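Local coordinates for protein inorganic pyrophosphatase (Shewanella sp. AS-11, PDB 6LL8) that probably hydrolyses diphosphate to two phosphates as a manganese-dependent family II inorganic pyrophosphatase, with its active site between a DHH and a DHHA2 domain, at residues E76-A80 and K204-M208; F184-S188 and L218-D222; A195-V199 and I229-L233; G214-L218 and V291-K295; R246-L251 and M263-S269. The contacts are given in a common frame with arbitrary orientation. Residues are numbered along the deposited sequence.

Contact 1: residues E76-A80 and K204-M208; sequences EITQA and KDFNM. With 2PN (imidodiphosphoric acid), chain I.
This is a polar, water-bridged interdomain contact: a short 3-10 turn (77-79, Gln79 N to Glu76 O 3.2 Å) in the loop after strand 68-72 of the DHH domain meets extended 204-208, on the outermost strand 203-208 of the DHHA2 sheet. Nearest CA pairs are Thr78 with Asp205 at 5.9 Å and Gln79 with Lys204 at 7.0 Å; 268 Å² is buried. The one direct hydrogen bond runs from Thr78 OG1 (chi1 p) to Asp205 O, 2.7 Å. Gln79, m then t, points its amide across to the strand, its OE1 3.7 Å from Lys204 CD and its NE2 3.8 Å from Phe206 CE2. Such a seam is characteristic of family II pyrophosphatases, whose active site lies in the cleft between the two domains. Lys204, with chi2 to chi4 all t, reaches into that cleft, its NZ bonded to 2PN O1 at 2.7 Å and 2PN O4 at 3.0 Å, thus to both phosphoryl groups. Water 3 joins NZ of Lys204 (2.8 Å) to OE1 of Gln79 (2.7 Å). Water 1 links Glu76 OE1 (2.7 Å), Thr78 OG1 (3.0 Å) and Asn207 N (2.8 Å), while water 2 spans Thr78 O (3.2 Å) and Asp205 N (3.0 Å). Asp205 directs its carboxylate to Arg246.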
# COMPACT_ATOMS: atom_id res chain seq x y z
N GLU A 76 -8.01 -7.82 -3.69
CA GLU A 76 -9.24 -7.11 -4.11
C GLU A 76 -9.39 -7.05 -5.62
O GLU A 76 -8.44 -6.68 -6.32
CB GLU A 76 -9.18 -5.65 -3.64
CG GLU A 76 -9.03 -5.46 -2.15
CD GLU A 76 -10.18 -5.90 -1.28
OE1 GLU A 76 -11.33 -5.85 -1.72
OE2 GLU A 76 -9.91 -6.32 -0.15
N ILE A 77 -10.61 -7.26 -6.11
CA ILE A 77 -10.91 -7.02 -7.53
C ILE A 77 -10.56 -5.58 -7.89
O ILE A 77 -9.95 -5.35 -8.94
CB ILE A 77 -12.38 -7.33 -7.84
CG1 ILE A 77 -12.60 -8.83 -7.76
CG2 ILE A 77 -12.83 -6.79 -9.19
CD1 ILE A 77 -14.08 -9.22 -7.84
N THR A 78 -10.90 -4.60 -7.06
CA THR A 78 -10.72 -3.18 -7.40
C THR A 78 -9.24 -2.78 -7.48
O THR A 78 -8.95 -1.70 -8.00
CB THR A 78 -11.40 -2.26 -6.38
OG1 THR A 78 -10.94 -2.64 -5.07
CG2 THR A 78 -12.92 -2.27 -6.47
N GLN A 79 -8.34 -3.57 -6.95
CA GLN A 79 -6.90 -3.24 -6.93
C GLN A 79 -6.11 -4.16 -7.84
O GLN A 79 -4.90 -3.96 -7.98
CB GLN A 79 -6.38 -3.30 -5.50
CG GLN A 79 -7.05 -2.25 -4.63
CD GLN A 79 -6.62 -2.37 -3.19
OE1 GLN A 79 -5.43 -2.64 -2.94
NE2 GLN A 79 -7.55 -1.99 -2.30
N ALA A 80 -6.75 -5.15 -8.45
CA ALA A 80 -6.11 -6.12 -9.34
C ALA A 80 -6.12 -5.59 -10.76
O ALA A 80 -6.83 -4.65 -11.10
CB ALA A 80 -6.88 -7.42 -9.31
N LYS A 204 -6.71 4.01 -3.05
CA LYS A 204 -7.30 2.69 -3.29
C LYS A 204 -8.81 2.80 -3.31
O LYS A 204 -9.39 3.49 -2.48
CB LYS A 204 -6.90 1.70 -2.19
CG LYS A 204 -5.41 1.41 -2.15
CD LYS A 204 -5.06 0.50 -0.99
CE LYS A 204 -3.57 0.18 -0.94
NZ LYS A 204 -3.26 -0.69 0.20
N ASP A 205 -9.42 2.08 -4.23
CA ASP A 205 -10.86 1.85 -4.25
C ASP A 205 -11.18 0.56 -3.51
O ASP A 205 -10.45 -0.45 -3.61
CB ASP A 205 -11.42 1.80 -5.66
CG ASP A 205 -11.71 3.15 -6.28
OD1 ASP A 205 -12.20 4.03 -5.54
OD2 ASP A 205 -11.46 3.33 -7.48
N PHE A 206 -12.30 0.59 -2.83
CA PHE A 206 -12.87 -0.54 -2.07
C PHE A 206 -14.31 -0.71 -2.49
O PHE A 206 -15.07 0.26 -2.52
CB PHE A 206 -12.83 -0.25 -0.57
CG PHE A 206 -11.43 -0.10 -0.05
CD1 PHE A 206 -10.78 1.12 -0.09
CD2 PHE A 206 -10.72 -1.20 0.42
CE1 PHE A 206 -9.48 1.26 0.34
CE2 PHE A 206 -9.42 -1.06 0.87
CZ PHE A 206 -8.79 0.17 0.81
N ASN A 207 -14.70 -1.96 -2.70
CA ASN A 207 -16.13 -2.34 -2.81
C ASN A 207 -16.61 -2.74 -1.42
O ASN A 207 -16.18 -3.79 -0.90
CB ASN A 207 -16.26 -3.49 -3.80
CG ASN A 207 -17.68 -3.92 -3.97
OD1 ASN A 207 -18.57 -3.44 -3.29
ND2 ASN A 207 -17.88 -4.84 -4.88
N MET A 208 -17.40 -1.88 -0.79
CA MET A 208 -17.93 -2.14 0.57
C MET A 208 -19.43 -2.40 0.46
O MET A 208 -20.19 -1.46 0.33
CB MET A 208 -17.61 -0.97 1.48
CG MET A 208 -16.10 -0.77 1.62
SD MET A 208 -15.73 0.41 2.92
CE MET A 208 -13.95 0.27 3.01
P1 2PN I . -0.45 -1.02 2.28
O1 2PN I . -0.66 -1.24 0.78
O2 2PN I . 0.34 0.23 2.56
O3 2PN I . 0.16 -2.25 2.93
N1 2PN I . -1.94 -0.82 2.94
P2 2PN I . -2.77 0.44 3.60
O4 2PN I . -4.11 0.44 2.87
O5 2PN I . -1.99 1.71 3.33
O6 2PN I . -2.93 0.16 5.08
O HOH W 1 -12.59 -3.84 -2.92
O HOH W 2 -7.87 0.81 -6.40
O HOH W 3 -4.04 -3.27 -0.72

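Contact 2: residues F184-S188 and L218-D222; sequences FKVKS and LEVID
Within the DHHA2 region, the C-terminal part of helix 176-187 rests against the end of strand 211-220, where this inner strand of the mixed sheet gives way to a loop at Ile221. The closest CA atoms are those of Ser188 and Val220, 4.6 Å apart, and 350 Å² is buried. Charge pairing comes from Lys187, whose long side chain (m, then t throughout) forms a salt bridge from NZ to Glu219 OE1, 2.7 Å; the Phe184 ring presents its edge to the same carboxylate, CE1 to Glu219 CD 3.9 Å. NZ is also hydrogen-bonded to Ser146. The Lys187 side chain lies about 6 Å from those of the metal ligands Asp13 and Asp147, so the pair borders the metal-containing cleft; a bound magnesium ion is about 4 Å away. Apolar contacts gather round Ile221 (m, t): its CD1 comes within 3.4 Å of Lys185 CG, and its CG1 lies 4.3 Å from Phe184 CB. Among the backbone links, water 4 donates to Lys187 O (3.1 Å) and Glu219 O (2.8 Å), bridging the two backbones. Ser188, chi1 m, folds its hydroxyl back onto the helix and joins both segments: OG donates to Phe184 O at 2.8 Å and accepts from Ile221 N at 2.9 Å, with an N-H...O angle of 152°.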
# COMPACT_ATOMS: atom_id res chain seq x y z
N PHE A 184 10.21 9.13 4.61
CA PHE A 184 9.11 10.04 4.97
C PHE A 184 9.43 11.50 4.67
O PHE A 184 8.51 12.25 4.37
CB PHE A 184 8.62 9.77 6.39
CG PHE A 184 7.84 8.48 6.46
CD1 PHE A 184 6.51 8.45 6.08
CD2 PHE A 184 8.45 7.29 6.81
CE1 PHE A 184 5.82 7.25 6.05
CE2 PHE A 184 7.75 6.11 6.79
CZ PHE A 184 6.44 6.07 6.39
N LYS A 185 10.69 11.88 4.68
CA LYS A 185 11.06 13.23 4.18
C LYS A 185 10.80 13.32 2.68
O LYS A 185 10.29 14.33 2.22
CB LYS A 185 12.53 13.53 4.50
CG LYS A 185 12.81 13.73 5.99
CD LYS A 185 14.27 14.05 6.22
CE LYS A 185 14.66 14.24 7.63
NZ LYS A 185 15.95 14.99 7.63
N VAL A 186 11.07 12.27 1.93
CA VAL A 186 10.71 12.26 0.49
C VAL A 186 9.20 12.37 0.34
O VAL A 186 8.73 13.18 -0.48
CB VAL A 186 11.27 11.03 -0.21
CG1 VAL A 186 10.73 10.91 -1.63
CG2 VAL A 186 12.80 11.09 -0.24
N LYS A 187 8.43 11.61 1.11
CA LYS A 187 6.96 11.65 1.01
C LYS A 187 6.44 13.04 1.32
O LYS A 187 5.38 13.40 0.83
CB LYS A 187 6.29 10.62 1.93
CG LYS A 187 6.39 9.17 1.47
CD LYS A 187 5.60 8.17 2.38
CE LYS A 187 5.13 6.85 1.72
NZ LYS A 187 4.75 5.69 2.62
N SER A 188 7.13 13.80 2.17
CA SER A 188 6.66 15.11 2.64
C SER A 188 6.94 16.21 1.61
O SER A 188 6.48 17.33 1.83
CB SER A 188 7.34 15.43 3.95
OG SER A 188 7.02 14.49 4.97
N LEU A 218 -1.94 10.53 2.49
CA LEU A 218 -0.69 11.28 2.34
C LEU A 218 -0.01 11.31 3.70
O LEU A 218 -0.38 12.12 4.57
CB LEU A 218 -0.95 12.68 1.81
CG LEU A 218 -1.50 12.71 0.40
CD1 LEU A 218 -2.17 14.04 0.10
CD2 LEU A 218 -0.41 12.40 -0.62
N GLU A 219 0.99 10.48 3.88
CA GLU A 219 1.81 10.44 5.10
C GLU A 219 2.95 11.43 4.98
O GLU A 219 3.69 11.43 3.99
CB GLU A 219 2.43 9.05 5.29
CG GLU A 219 1.45 7.90 5.50
CD GLU A 219 2.12 6.59 5.12
OE1 GLU A 219 2.59 6.49 3.94
OE2 GLU A 219 2.23 5.72 5.96
N VAL A 220 3.05 12.29 5.97
CA VAL A 220 4.07 13.36 5.98
C VAL A 220 4.59 13.54 7.40
O VAL A 220 3.98 13.06 8.36
CB VAL A 220 3.48 14.68 5.45
CG1 VAL A 220 2.99 14.56 4.02
CG2 VAL A 220 2.40 15.21 6.35
N ILE A 221 5.66 14.29 7.53
CA ILE A 221 6.28 14.60 8.84
C ILE A 221 5.56 15.74 9.55
O ILE A 221 5.63 15.79 10.78
CB ILE A 221 7.76 14.91 8.63
CG1 ILE A 221 8.50 13.63 8.27
CG2 ILE A 221 8.32 15.61 9.85
CD1 ILE A 221 9.87 13.85 7.73
N ASP A 222 4.89 16.61 8.81
CA ASP A 222 4.25 17.83 9.34
C ASP A 222 3.02 18.19 8.51
O ASP A 222 3.17 18.57 7.35
CB ASP A 222 5.29 18.96 9.37
CG ASP A 222 4.79 20.30 9.88
OD1 ASP A 222 3.60 20.36 10.28
OD2 ASP A 222 5.61 21.27 9.89
O HOH W 4 2.70 11.87 1.39

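Contact 3: residues A195-V199 and I229-L233; sequences ARDLV and IKADL
The short helix 195-199 packs against the first turn of helix 230-243 mainly through aliphatic side chains, burying 234 Å². Both backbones are helical, with Val199 N bonded to Ala195 O and Leu233 N to Ile229 O, each at 2.9 Å; the nearest CA atoms, of Ala195 and Leu233, are 5.5 Å apart. Ile229, both chi angles t, sends CD1 to 3.9 Å from Leu198 CD1 and 4.4 Å from Ala195 CB. Asp232 brings its backbone in as well: its O lies 3.9 Å from Ala195 CB, and its own CB 4.2 Å from that methyl. The small Ala195 thus lets the two helices come near. Leu233 (m, t) supplies the centre of the contact, its CD2 wedged among Ala195 CB at 4.1 Å, Leu198 CB at 4.2 Å and Val199 CG2 at 4.0 Å. Further along, Arg196 forms salt bridges to Asp236 and Glu243, tying the same two helices together. The arrangement is helix-on-sheet layering of an alpha/beta domain: Leu233 and Val199 continue onto Leu251 of strand 248-255, and the O of Leu198 touches Leu218 of strand 211-220.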
# COMPACT_ATOMS: atom_id res chain seq x y z
N ALA A 195 -3.17 19.07 -7.06
CA ALA A 195 -4.07 18.41 -6.11
C ALA A 195 -4.38 16.99 -6.57
O ALA A 195 -4.33 16.08 -5.73
CB ALA A 195 -5.32 19.24 -5.91
N ARG A 196 -4.73 16.77 -7.83
CA ARG A 196 -5.16 15.43 -8.25
C ARG A 196 -4.00 14.44 -8.09
O ARG A 196 -4.23 13.28 -7.73
CB ARG A 196 -5.72 15.44 -9.68
CG ARG A 196 -6.04 14.06 -10.24
CD ARG A 196 -7.09 13.29 -9.45
NE ARG A 196 -8.36 13.98 -9.27
CZ ARG A 196 -9.41 13.86 -10.06
NH1 ARG A 196 -9.37 13.08 -11.11
NH2 ARG A 196 -10.52 14.52 -9.79
N ASP A 197 -2.78 14.88 -8.37
CA ASP A 197 -1.62 13.98 -8.24
C ASP A 197 -1.43 13.60 -6.78
O ASP A 197 -1.05 12.45 -6.51
CB ASP A 197 -0.36 14.60 -8.84
CG ASP A 197 -0.36 14.77 -10.36
OD1 ASP A 197 -1.16 14.10 -11.02
OD2 ASP A 197 0.50 15.49 -10.84
N LEU A 198 -1.71 14.50 -5.84
CA LEU A 198 -1.62 14.14 -4.41
C LEU A 198 -2.77 13.22 -4.02
O LEU A 198 -2.54 12.21 -3.32
CB LEU A 198 -1.62 15.41 -3.57
CG LEU A 198 -0.40 16.31 -3.70
CD1 LEU A 198 -0.61 17.58 -2.90
CD2 LEU A 198 0.88 15.60 -3.26
N VAL A 199 -3.99 13.52 -4.43
CA VAL A 199 -5.14 12.66 -4.09
C VAL A 199 -4.85 11.23 -4.57
O VAL A 199 -5.17 10.29 -3.86
CB VAL A 199 -6.44 13.23 -4.68
CG1 VAL A 199 -7.59 12.27 -4.57
CG2 VAL A 199 -6.78 14.57 -4.05
N ILE A 229 -3.12 24.15 0.42
CA ILE A 229 -3.72 23.34 -0.69
C ILE A 229 -4.94 22.57 -0.19
O ILE A 229 -5.59 21.92 -1.02
CB ILE A 229 -2.71 22.37 -1.38
CG1 ILE A 229 -3.21 21.89 -2.75
CG2 ILE A 229 -2.36 21.18 -0.50
CD1 ILE A 229 -2.16 21.14 -3.59
N LYS A 230 -5.27 22.66 1.08
CA LYS A 230 -6.36 21.83 1.65
C LYS A 230 -7.68 22.05 0.90
O LYS A 230 -8.36 21.07 0.55
CB LYS A 230 -6.49 22.05 3.16
CG LYS A 230 -7.28 20.95 3.85
CD LYS A 230 -7.21 21.07 5.34
CE LYS A 230 -5.81 20.84 5.85
NZ LYS A 230 -5.77 20.84 7.32
N ALA A 231 -8.08 23.29 0.68
CA ALA A 231 -9.35 23.57 -0.03
C ALA A 231 -9.30 22.96 -1.44
O ALA A 231 -10.34 22.46 -1.92
CB ALA A 231 -9.63 25.04 -0.04
N ASP A 232 -8.15 23.02 -2.11
CA ASP A 232 -7.97 22.42 -3.46
C ASP A 232 -8.12 20.90 -3.37
O ASP A 232 -8.72 20.30 -4.25
CB ASP A 232 -6.62 22.82 -4.07
CG ASP A 232 -6.49 24.30 -4.45
OD1 ASP A 232 -7.52 24.94 -4.52
OD2 ASP A 232 -5.36 24.73 -4.66
N LEU A 233 -7.61 20.27 -2.31
CA LEU A 233 -7.80 18.82 -2.13
C LEU A 233 -9.28 18.50 -1.94
O LEU A 233 -9.77 17.52 -2.50
CB LEU A 233 -6.98 18.31 -0.96
CG LEU A 233 -5.46 18.42 -1.08
CD1 LEU A 233 -4.80 18.08 0.23
CD2 LEU A 233 -4.93 17.54 -2.19

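Contact 4: residues G214-L218 and V291-K295; sequences GIGQL and VLSRK. With 2PN (imidodiphosphoric acid), chain I.
Arg294, the first residue of helix 294-307, holds the imidodiphosphate while its guanidinium reaches across to strand 211-220. NE bonds 2PN O4 at 2.8 Å (N-H...O 174°), and NH2 bonds 2PN O5 at 3.0 Å; NH1 adds a weak bond to Ile215 O, 2.9 Å at 123°. NH2 also has a salt bridge to Asp202. Lys295 grips the ligand twice, through backbone N to 2PN O6 (2.9 Å) and through NZ, its chi1, chi3 and chi4 all p, to 2PN O6 (3.1 Å) and 2PN O3 (2.9 Å). Segment 214-218 is extended, with Ile215 and Gln217 pointing toward 291-295. Gln217 (t, t) donates NE2 to Leu292 O at 3.0 Å, and the same NE2 is bonded to Thr254. Water 5 lies 2.7 Å from Gln217 OE1, 2.8 Å from Arg294 N and 2.9 Å from 2PN O5. Ser293 is the N-cap, its OG taking the Lys296 amide. The nearest CA atoms, of Gln217 and Arg294, are 8.0 Å apart, a gap filled by side chains: Gln217 CB lies over one guanidinium face, 4.0 Å from NH1, and Ile215 CG2 packs 3.6 Å from Arg294 CD. In all 239 Å² is buried. Two cationic side chains and a helix N-terminal amide thus converge mainly on the P2 phosphoryl group, Lys295 NZ also reaching O3 on P1, offsetting negative charge as expected of a substrate site.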
# COMPACT_ATOMS: atom_id res chain seq x y z
N GLY A 214 -13.53 5.32 -2.31
CA GLY A 214 -12.14 5.63 -2.57
C GLY A 214 -11.48 6.22 -1.36
O GLY A 214 -12.07 7.10 -0.71
N ILE A 215 -10.28 5.76 -1.03
CA ILE A 215 -9.54 6.28 0.14
C ILE A 215 -8.10 6.57 -0.30
O ILE A 215 -7.38 5.63 -0.67
CB ILE A 215 -9.54 5.28 1.31
CG1 ILE A 215 -10.95 4.78 1.61
CG2 ILE A 215 -8.87 5.92 2.50
CD1 ILE A 215 -11.04 3.79 2.75
N GLY A 216 -7.70 7.82 -0.21
CA GLY A 216 -6.32 8.21 -0.38
C GLY A 216 -5.65 8.45 0.95
O GLY A 216 -6.31 8.63 1.98
N GLN A 217 -4.33 8.46 0.92
CA GLN A 217 -3.53 8.77 2.11
C GLN A 217 -2.29 9.53 1.70
O GLN A 217 -1.67 9.19 0.68
CB GLN A 217 -3.18 7.50 2.87
CG GLN A 217 -2.41 7.80 4.16
CD GLN A 217 -2.29 6.63 5.10
OE1 GLN A 217 -2.20 5.49 4.66
NE2 GLN A 217 -2.33 6.88 6.40
N LEU A 218 -1.94 10.53 2.49
CA LEU A 218 -0.69 11.28 2.34
C LEU A 218 -0.01 11.31 3.70
O LEU A 218 -0.38 12.12 4.57
CB LEU A 218 -0.95 12.68 1.81
CG LEU A 218 -1.50 12.71 0.40
CD1 LEU A 218 -2.17 14.04 0.10
CD2 LEU A 218 -0.41 12.40 -0.62
N VAL A 291 -4.56 7.64 14.40
CA VAL A 291 -4.77 6.88 13.16
C VAL A 291 -3.60 7.08 12.23
O VAL A 291 -3.33 8.20 11.73
CB VAL A 291 -6.11 7.25 12.51
CG1 VAL A 291 -6.22 6.63 11.13
CG2 VAL A 291 -7.24 6.79 13.40
N LEU A 292 -2.90 5.97 12.00
CA LEU A 292 -1.82 5.87 10.99
C LEU A 292 -2.21 4.91 9.87
O LEU A 292 -1.75 5.11 8.75
CB LEU A 292 -0.50 5.40 11.63
CG LEU A 292 0.19 6.40 12.54
CD1 LEU A 292 1.36 5.73 13.27
CD2 LEU A 292 0.69 7.62 11.76
N SER A 293 -2.88 3.81 10.20
CA SER A 293 -3.03 2.65 9.30
C SER A 293 -4.40 2.62 8.61
O SER A 293 -5.44 2.51 9.30
CB SER A 293 -2.88 1.40 10.09
OG SER A 293 -3.23 0.26 9.30
N ARG A 294 -4.41 2.65 7.30
CA ARG A 294 -5.67 2.49 6.56
C ARG A 294 -6.21 1.07 6.75
O ARG A 294 -7.39 0.90 7.10
CB ARG A 294 -5.44 2.88 5.10
CG ARG A 294 -6.65 2.68 4.19
CD ARG A 294 -6.48 3.30 2.82
NE ARG A 294 -5.24 2.89 2.20
CZ ARG A 294 -4.53 3.59 1.33
NH1 ARG A 294 -5.03 4.64 0.71
NH2 ARG A 294 -3.28 3.22 1.08
N LYS A 295 -5.38 0.04 6.56
CA LYS A 295 -5.90 -1.34 6.63
C LYS A 295 -6.42 -1.68 8.03
O LYS A 295 -7.34 -2.49 8.12
CB LYS A 295 -4.87 -2.39 6.20
CG LYS A 295 -3.72 -2.60 7.18
CD LYS A 295 -2.80 -3.78 6.82
CE LYS A 295 -2.10 -3.66 5.49
NZ LYS A 295 -1.23 -2.46 5.41
P1 2PN I . -0.45 -1.02 2.28
O1 2PN I . -0.66 -1.24 0.78
O2 2PN I . 0.34 0.23 2.56
O3 2PN I . 0.16 -2.25 2.93
N1 2PN I . -1.94 -0.82 2.94
P2 2PN I . -2.77 0.44 3.60
O4 2PN I . -4.11 0.44 2.87
O5 2PN I . -1.99 1.71 3.33
O6 2PN I . -2.93 0.16 5.08
O HOH W 5 -2.02 3.07 5.85

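Contact 5: residues R246-L251 and M263-S269; sequences RHSVLL and MLVVSDS
Arg246 leads into strand 248-255 but turns its guanidinium away, to a salt bridge with Asp205. His247 closes the open end of the pairing: its O accepts from Asp268 N at 2.9 Å, and its ring (chi1 t) receives Asp268 CB over one face, a CH-pi contact 3.9 Å from the centroid. Ser248 and Ser267 form a non-hydrogen-bonded pair, CA to CA 4.1 Å. Ser248 OG and Ser267 OG are hydrogen-bonded at 2.7 Å. Ser267 OG also accepts from Ser269 N, 3.0 Å, forming an ST turn. Val249 and Val266 are a hydrogen-bonded pair: Val249 N to Val266 O 2.9 Å, Val266 N to Val249 O 3.0 Å. Leu250 faces Val265 as a non-hydrogen-bonded pair; its CD2 meets Val265 CG1 at 3.7 Å and its CD1 meets Met263 SD at 4.0 Å. Leu251 and Leu264 form the next hydrogen-bonded pair, Leu251 N to Leu264 O and Leu264 N to Leu251 O both 2.9 Å. Val249, Leu251, Leu264 and Val266 share the face covered by helix 230-243; Ser248, Leu250, Val265 and Ser267 share the other, near helix 272-277. With strand axes 4.7 Å apart and at 170°, this is the antiparallel beta hairpin 248-255/260-267 within the mixed DHHA2 sheet.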
# COMPACT_ATOMS: atom_id res chain seq x y z
N ARG A 246 -18.62 7.22 -7.28
CA ARG A 246 -18.30 6.63 -5.97
C ARG A 246 -19.32 7.05 -4.92
O ARG A 246 -19.86 8.19 -4.96
CB ARG A 246 -16.91 7.05 -5.53
CG ARG A 246 -15.79 6.51 -6.41
CD ARG A 246 -14.41 6.97 -5.95
NE ARG A 246 -13.35 6.30 -6.68
CZ ARG A 246 -12.90 6.66 -7.87
NH1 ARG A 246 -13.32 7.75 -8.48
NH2 ARG A 246 -12.04 5.89 -8.50
N HIS A 247 -19.59 6.19 -3.96
CA HIS A 247 -20.39 6.53 -2.77
C HIS A 247 -19.65 7.57 -1.95
O HIS A 247 -20.27 8.51 -1.42
CB HIS A 247 -20.70 5.25 -1.99
CG HIS A 247 -21.45 5.49 -0.73
ND1 HIS A 247 -20.86 6.02 0.39
CD2 HIS A 247 -22.77 5.33 -0.44
CE1 HIS A 247 -21.79 6.16 1.33
NE2 HIS A 247 -22.98 5.71 0.84
N SER A 248 -18.35 7.37 -1.74
CA SER A 248 -17.55 8.20 -0.84
C SER A 248 -16.13 8.33 -1.40
O SER A 248 -15.62 7.36 -1.98
CB SER A 248 -17.46 7.61 0.54
OG SER A 248 -18.72 7.46 1.18
N VAL A 249 -15.52 9.47 -1.14
CA VAL A 249 -14.05 9.64 -1.27
C VAL A 249 -13.54 10.22 0.02
O VAL A 249 -14.06 11.24 0.48
CB VAL A 249 -13.61 10.46 -2.49
CG1 VAL A 249 -12.10 10.61 -2.49
CG2 VAL A 249 -14.08 9.85 -3.81
N LEU A 250 -12.53 9.57 0.58
CA LEU A 250 -11.88 9.97 1.84
C LEU A 250 -10.42 10.22 1.53
O LEU A 250 -9.81 9.45 0.78
CB LEU A 250 -12.01 8.85 2.88
CG LEU A 250 -13.38 8.21 3.02
CD1 LEU A 250 -13.30 7.11 4.06
CD2 LEU A 250 -14.48 9.22 3.30
N LEU A 251 -9.86 11.25 2.14
CA LEU A 251 -8.40 11.51 2.01
C LEU A 251 -7.84 11.68 3.40
O LEU A 251 -8.22 12.61 4.11
CB LEU A 251 -8.12 12.71 1.12
CG LEU A 251 -6.65 13.08 0.95
CD1 LEU A 251 -5.87 11.96 0.28
CD2 LEU A 251 -6.50 14.36 0.15
N MET A 263 -8.98 13.46 8.31
CA MET A 263 -9.68 12.86 7.18
C MET A 263 -10.57 13.89 6.53
O MET A 263 -11.40 14.50 7.20
CB MET A 263 -10.51 11.66 7.62
CG MET A 263 -11.17 10.92 6.47
SD MET A 263 -12.30 9.61 6.99
CE MET A 263 -11.12 8.29 7.24
N LEU A 264 -10.41 14.07 5.24
CA LEU A 264 -11.29 14.88 4.38
C LEU A 264 -12.33 13.92 3.80
O LEU A 264 -11.93 12.85 3.29
CB LEU A 264 -10.51 15.58 3.28
CG LEU A 264 -9.28 16.37 3.71
CD1 LEU A 264 -8.61 17.03 2.51
CD2 LEU A 264 -9.59 17.38 4.78
N VAL A 265 -13.61 14.28 3.83
CA VAL A 265 -14.70 13.35 3.49
C VAL A 265 -15.66 14.01 2.52
O VAL A 265 -16.22 15.08 2.85
CB VAL A 265 -15.45 12.93 4.77
CG1 VAL A 265 -16.61 11.99 4.44
CG2 VAL A 265 -14.52 12.31 5.81
N VAL A 266 -15.96 13.33 1.44
CA VAL A 266 -17.17 13.61 0.62
C VAL A 266 -17.93 12.31 0.47
O VAL A 266 -17.33 11.30 0.14
CB VAL A 266 -16.81 14.25 -0.73
CG1 VAL A 266 -16.23 15.63 -0.51
CG2 VAL A 266 -15.85 13.41 -1.55
N SER A 267 -19.19 12.29 0.85
CA SER A 267 -19.92 11.02 0.94
C SER A 267 -21.40 11.22 0.67
O SER A 267 -21.98 12.21 1.13
CB SER A 267 -19.74 10.44 2.31
OG SER A 267 -20.35 9.17 2.43
N ASP A 268 -22.00 10.22 0.08
CA ASP A 268 -23.47 10.10 0.01
C ASP A 268 -24.09 9.91 1.39
O ASP A 268 -25.30 10.12 1.50
CB ASP A 268 -23.86 8.97 -0.95
CG ASP A 268 -23.60 9.30 -2.41
OD1 ASP A 268 -23.43 10.48 -2.75
OD2 ASP A 268 -23.59 8.36 -3.22
N SER A 269 -23.32 9.46 2.39
CA SER A 269 -23.81 9.32 3.77
C SER A 269 -23.36 10.52 4.61
O SER A 269 -22.15 10.67 4.87
CB SER A 269 -23.37 8.04 4.41
OG SER A 269 -23.80 8.03 5.76

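Contacts 1, 2, 4 and 5 all involve the mixed DHHA2 sheet, while contact 3 lies on the face covered by helix 230-243, through Leu233, which reaches Leu251 and Leu264 of contact 5. Contact 4 is the most buried and, with contact 1, holds the ligand; Lys204 O and Ile215 N join them across neighbouring strands. Contact 1 alone pairs the two domains, and there water bridges and a single direct hydrogen bond dominate. Contact 2 shares Leu218 with contact 4 but runs from a salt bridge at buried Glu219 out to exposed Lys185 beside Ile221. Contacts 3 and 5 are away from the annotated sites: one is mostly aliphatic, the other chiefly backbone pairing, linked to contact 1 by Asp205 and Arg246.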